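Local coordinates for uncharacterized protein YJL217W (Saccharomyces cerevisiae, PDB 3O12) that functions in the galactose metabolic pathway via the GAL83 protein and may control the level of the enolase ENO1, at residues 104-109 with 182-187; 127-132 with 176-181. One frame throughout, in Å; residues are numbered along the deposited sequence.

Contact 1: residues 104-109 with 182-187; sequences VRIDDG and DHYLVG
Val104 lies next to Val186 on the inward face of an antiparallel β-sheet, their side chains pointing the same way and CG2 of Val104 lying 3.8 Å from CG2 of Val186. The pair belongs to a β-sandwich: Phe83 and Ala85 of strand 83-91 and Val152 of strand 148-155, all from the second sheet, pack against it. Just before strand 185-191 comes Tyr184, whose ring is met obliquely by two aliphatic groups. Val104 CG1, set anti to its own N (chi1 177°), reaches ring atom CD1 of Tyr184 at 4.1 Å. Ile106 runs alongside the same ring, its CG1 3.7 Å from CD1 of Tyr184 and its CD1 close to the ring's CE1. The phenol OH continues beyond this apolar patch to a hydrogen bond with the carbonyl O of Pro179.

Between the strands, Arg105 and Leu185 form a hydrogen-bonded antiparallel pair, bonded in both directions. Arg105 N gives its proton to Leu185 O at 2.8 Å, and Leu185 N returns one to Arg105 O at 2.9 Å. Leu185 O also receives a CA-H...O contact from Val104. The chain turns a corner at Ile106, and the pairing of the two segments stops there.

On the other face, the extended side chain of Arg105 leads away from Leu185 to a salt bridge with Asp70. One face of its guanidinium lies over backbone atoms of Asp107 and Asp108. Asp107 itself closes an Asx turn, its OD1 accepting from Gly109 N at 3.0 Å, 30° out of the carboxylate plane.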
loop_
_atom_site.group_PDB
_atom_site.type_symbol
_atom_site.label_atom_id
_atom_site.label_comp_id
_atom_site.label_asym_id
_atom_site.label_seq_id
_atom_site.Cartn_x
_atom_site.Cartn_y
_atom_site.Cartn_z
ATOM N N VAL A 104 2.514 1.438 4.858
ATOM C CA VAL A 104 2.855 1.629 6.262
ATOM C C VAL A 104 3.536 2.987 6.334
ATOM O O VAL A 104 4.455 3.260 5.558
ATOM C CB VAL A 104 3.827 0.559 6.763
ATOM C CG1 VAL A 104 4.231 0.806 8.203
ATOM C CG2 VAL A 104 3.249 -0.846 6.585
ATOM N N ARG A 105 3.099 3.846 7.249
ATOM C CA ARG A 105 3.613 5.206 7.307
ATOM C C ARG A 105 3.904 5.618 8.739
ATOM O O ARG A 105 3.092 5.378 9.649
ATOM C CB ARG A 105 2.582 6.161 6.691
ATOM C CG ARG A 105 2.968 7.640 6.675
ATOM C CD ARG A 105 1.891 8.407 5.905
ATOM N NE ARG A 105 2.059 9.859 5.915
ATOM C CZ ARG A 105 2.507 10.572 4.886
ATOM N NH1 ARG A 105 2.864 9.971 3.751
ATOM N NH2 ARG A 105 2.596 11.891 4.981
ATOM N N ILE A 106 5.058 6.255 8.932
ATOM C CA ILE A 106 5.366 6.958 10.178
ATOM C C ILE A 106 5.112 8.449 9.954
ATOM O O ILE A 106 4.395 9.091 10.720
ATOM C CB ILE A 106 6.825 6.722 10.595
ATOM C CG1 ILE A 106 7.077 5.239 10.899
ATOM C CG2 ILE A 106 7.184 7.605 11.802
ATOM C CD1 ILE A 106 8.548 4.904 11.141
ATOM N N ASP A 107 5.709 8.998 8.895
ATOM C CA ASP A 107 5.497 10.393 8.511
ATOM C C ASP A 107 5.851 10.554 7.039
ATOM O O ASP A 107 6.107 9.559 6.357
ATOM C CB ASP A 107 6.306 11.361 9.384
ATOM C CG ASP A 107 7.788 11.026 9.440
ATOM O OD1 ASP A 107 8.372 10.599 8.416
ATOM O OD2 ASP A 107 8.389 11.220 10.518
ATOM N N ASP A 108 5.868 11.782 6.534
ATOM C CA ASP A 108 6.061 11.953 5.091
ATOM C C ASP A 108 7.445 11.524 4.595
ATOM O O ASP A 108 7.646 11.321 3.391
ATOM C CB ASP A 108 5.711 13.375 4.629
ATOM C CG ASP A 108 6.636 14.432 5.200
ATOM O OD1 ASP A 108 7.601 14.084 5.908
ATOM O OD2 ASP A 108 6.382 15.625 4.941
ATOM N N GLY A 109 8.386 11.348 5.515
ATOM C CA GLY A 109 9.730 10.948 5.154
ATOM C C GLY A 109 10.049 9.484 5.397
ATOM O O GLY A 109 11.095 9.003 4.998
ATOM N N ASP A 182 6.669 4.077 18.273
ATOM C CA ASP A 182 5.607 3.742 19.213
ATOM C C ASP A 182 4.302 3.411 18.483
ATOM O O ASP A 182 3.473 2.642 18.979
ATOM C CB ASP A 182 5.354 4.898 20.196
ATOM C CG ASP A 182 6.453 5.053 21.214
ATOM O OD1 ASP A 182 7.246 4.102 21.394
ATOM O OD2 ASP A 182 6.512 6.133 21.845
ATOM N N HIS A 183 4.136 3.994 17.298
ATOM C CA HIS A 183 2.940 3.803 16.486
ATOM C C HIS A 183 3.267 3.833 15.012
ATOM O O HIS A 183 4.181 4.535 14.583
ATOM C CB HIS A 183 1.930 4.919 16.750
ATOM C CG HIS A 183 1.492 4.997 18.175
ATOM N ND1 HIS A 183 0.622 4.087 18.732
ATOM C CD2 HIS A 183 1.827 5.857 19.163
ATOM C CE1 HIS A 183 0.425 4.394 20.002
ATOM N NE2 HIS A 183 1.148 5.461 20.292
ATOM N N TYR A 184 2.484 3.086 14.241
ATOM C CA TYR A 184 2.512 3.186 12.791
ATOM C C TYR A 184 1.110 3.455 12.280
ATOM O O TYR A 184 0.125 3.285 13.009
ATOM C CB TYR A 184 3.034 1.890 12.152
ATOM C CG TYR A 184 4.434 1.504 12.572
ATOM C CD1 TYR A 184 5.539 1.983 11.882
ATOM C CD2 TYR A 184 4.649 0.659 13.663
ATOM C CE1 TYR A 184 6.835 1.625 12.263
ATOM C CE2 TYR A 184 5.942 0.297 14.052
ATOM C CZ TYR A 184 7.020 0.788 13.351
ATOM O OH TYR A 184 8.300 0.427 13.717
ATOM N N LEU A 185 1.018 3.878 11.027
ATOM C CA LEU A 185 -0.251 3.890 10.308
ATOM C C LEU A 185 -0.153 2.859 9.205
ATOM O O LEU A 185 0.850 2.797 8.507
ATOM C CB LEU A 185 -0.522 5.276 9.714
ATOM C CG LEU A 185 -0.699 6.374 10.762
ATOM C CD1 LEU A 185 -0.560 7.751 10.148
ATOM C CD2 LEU A 185 -2.059 6.211 11.426
ATOM N N VAL A 186 -1.171 2.034 9.042
ATOM C CA VAL A 186 -1.147 1.024 7.992
ATOM C C VAL A 186 -2.527 0.901 7.367
ATOM O O VAL A 186 -3.550 1.017 8.048
ATOM C CB VAL A 186 -0.621 -0.352 8.525
ATOM C CG1 VAL A 186 -1.503 -0.906 9.645
ATOM C CG2 VAL A 186 -0.473 -1.372 7.386
ATOM N N GLY A 187 -2.577 0.677 6.064
ATOM C CA GLY A 187 -3.864 0.583 5.407
ATOM C C GLY A 187 -3.814 0.763 3.901
ATOM O O GLY A 187 -2.741 0.943 3.311
#

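Contact 2: residues 127-132 with 176-181; sequences SVLTNG and APFPTS. With EDO (1,2-ethanediol), chain I.
Leu129 makes the apolar part of this contact, splitting its two methyl groups between different partners on 176-181. The CB of Leu129 already points at 176-181, and chi1 of -166°, with CG opposite the backbone N, extends the branch further that way. CD1 presses against CB of Ala176 at 3.3 Å, a squeezed methyl-methyl approach, and also lies 3.6 Å from the carbonyl O of Pro177. CD2 approaches the Phe178 ring at its edge, near the ring plane, 4.4 Å from CD1 of Phe178. Pro179 lays its CD over one face of that same ring, offset toward the rim.

The side chains of Asn131 and Pro179 approach each other from opposite directions, each from its own segment, with Asn131 ND2 standing 3.7 Å from Pro179 CG.

No direct hydrogen bond joins the two segments; the polar link is a single water. It accepts from Asn131 ND2 at 2.6 Å and donates to Pro177 O at 2.9 Å, tying an amide on one segment to a backbone carbonyl on the other. At the far end, OG of Ser127 shares a 2.6 Å hydrogen bond with O2 of an ethanediol, probably from the crystallisation liquor, and also bonds to Arg174.

The contact lies at the surface, where two sheets of the β-sandwich come together. Strand 122-131 runs between 110-119 and 134-140 in one sheet, whereas 172-177 is an outermost strand of the other; beyond it, Phe178 and Pro179 both pack on Ile106.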
loop_
_atom_site.group_PDB
_atom_site.type_symbol
_atom_site.label_atom_id
_atom_site.label_comp_id
_atom_site.label_asym_id
_atom_site.label_seq_id
_atom_site.Cartn_x
_atom_site.Cartn_y
_atom_site.Cartn_z
ATOM N N SER A 127 7.318 -2.550 -4.702
ATOM C CA SER A 127 7.366 -1.961 -3.376
ATOM C C SER A 127 8.349 -0.816 -3.347
ATOM O O SER A 127 9.359 -0.840 -4.056
ATOM C CB SER A 127 7.697 -2.992 -2.292
ATOM O OG SER A 127 8.959 -3.575 -2.488
ATOM N N VAL A 128 8.040 0.195 -2.544
ATOM C CA VAL A 128 8.915 1.340 -2.363
ATOM C C VAL A 128 9.086 1.572 -0.877
ATOM O O VAL A 128 8.108 1.828 -0.172
ATOM C CB VAL A 128 8.350 2.608 -3.012
ATOM C CG1 VAL A 128 9.303 3.802 -2.775
ATOM C CG2 VAL A 128 8.135 2.398 -4.505
ATOM N N LEU A 129 10.313 1.460 -0.391
ATOM C CA LEU A 129 10.645 1.736 0.993
ATOM C C LEU A 129 11.336 3.080 1.040
ATOM O O LEU A 129 12.365 3.270 0.390
ATOM C CB LEU A 129 11.566 0.644 1.545
ATOM C CG LEU A 129 11.741 0.591 3.066
ATOM C CD1 LEU A 129 12.345 -0.743 3.475
ATOM C CD2 LEU A 129 12.583 1.740 3.561
ATOM N N THR A 130 10.756 4.011 1.786
ATOM C CA THR A 130 11.267 5.370 1.862
ATOM C C THR A 130 11.760 5.628 3.268
ATOM O O THR A 130 11.001 5.576 4.238
ATOM C CB THR A 130 10.174 6.367 1.452
ATOM O OG1 THR A 130 9.832 6.104 0.086
ATOM C CG2 THR A 130 10.653 7.805 1.588
ATOM N N ASN A 131 13.063 5.840 3.385
ATOM C CA ASN A 131 13.649 6.288 4.635
ATOM C C ASN A 131 14.482 7.493 4.289
ATOM O O ASN A 131 15.668 7.366 3.965
ATOM C CB ASN A 131 14.492 5.179 5.256
ATOM C CG ASN A 131 14.839 5.462 6.707
ATOM O OD1 ASN A 131 14.906 6.616 7.124
ATOM N ND2 ASN A 131 15.062 4.407 7.478
ATOM N N GLY A 132 13.849 8.659 4.299
ATOM C CA GLY A 132 14.468 9.862 3.777
ATOM C C GLY A 132 14.297 9.900 2.270
ATOM O O GLY A 132 13.742 10.855 1.728
ATOM N N ALA A 176 13.167 -5.911 5.105
ATOM C CA ALA A 176 14.029 -4.738 5.187
ATOM C C ALA A 176 13.998 -4.074 6.540
ATOM O O ALA A 176 13.034 -4.225 7.278
ATOM C CB ALA A 176 13.597 -3.733 4.145
ATOM N N PRO A 177 15.025 -3.284 6.860
ATOM C CA PRO A 177 14.968 -2.467 8.073
ATOM C C PRO A 177 13.901 -1.398 7.923
ATOM O O PRO A 177 13.682 -0.877 6.832
ATOM C CB PRO A 177 16.350 -1.795 8.127
ATOM C CG PRO A 177 17.209 -2.574 7.205
ATOM C CD PRO A 177 16.295 -3.114 6.136
ATOM N N PHE A 178 13.253 -1.064 9.028
ATOM C CA PHE A 178 12.274 0.009 9.026
ATOM C C PHE A 178 12.356 0.628 10.414
ATOM O O PHE A 178 12.572 -0.079 11.389
ATOM C CB PHE A 178 10.878 -0.550 8.733
ATOM C CG PHE A 178 9.875 0.501 8.316
ATOM C CD1 PHE A 178 10.010 1.166 7.106
ATOM C CD2 PHE A 178 8.819 0.835 9.144
ATOM C CE1 PHE A 178 9.093 2.134 6.719
ATOM C CE2 PHE A 178 7.899 1.801 8.764
ATOM C CZ PHE A 178 8.040 2.458 7.556
ATOM N N PRO A 179 12.219 1.959 10.517
ATOM C CA PRO A 179 12.433 2.552 11.845
ATOM C C PRO A 179 11.484 2.021 12.905
ATOM O O PRO A 179 10.302 1.797 12.625
ATOM C CB PRO A 179 12.160 4.039 11.612
ATOM C CG PRO A 179 12.471 4.256 10.182
ATOM C CD PRO A 179 11.996 2.984 9.485
ATOM N N THR A 180 11.991 1.827 14.119
ATOM C CA THR A 180 11.120 1.551 15.253
ATOM C C THR A 180 10.266 2.779 15.539
ATOM O O THR A 180 10.665 3.909 15.242
ATOM C CB THR A 180 11.918 1.178 16.517
ATOM O OG1 THR A 180 12.838 2.231 16.819
ATOM C CG2 THR A 180 12.697 -0.107 16.296
ATOM N N SER A 181 9.085 2.554 16.112
ATOM C CA SER A 181 8.166 3.645 16.411
ATOM C C SER A 181 7.162 3.162 17.438
ATOM O O SER A 181 6.836 1.967 17.475
ATOM C CB SER A 181 7.429 4.073 15.132
ATOM O OG SER A 181 6.661 5.248 15.354
HETATM C C1 EDO I . 8.746 -7.063 -5.907
HETATM O O1 EDO I . 9.977 -7.724 -5.596
HETATM C C2 EDO I . 8.792 -5.638 -5.370
HETATM O O2 EDO I . 9.345 -5.644 -4.051
HETATM O O HOH W 1 14.255 2.004 6.730
#

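Overall arrangement
The centres of the two contacts lie about 10 Å apart. Both segments of contact 2 fall between those of contact 1 in the sequence: the order is 104-109, 127-132, 176-181, 182-187. Strands 102-105, 122-131 and 185-191 belong to one antiparallel sheet, while 172-177 borders the other, so the chain crosses from one sheet to the other through residues 178-184, which span both segments. Contact 1 pairs neighbouring strands within a sheet. They meet directly where Tyr184 CE1 packs 3.7 Å from Phe178 CE2 and where Gly109 O lies 2.9 Å from Gly132 N, a probable hydrogen bond. Contact 1 thus builds the first sheet, and contact 2 fastens its strand 122-131 to the border of the second.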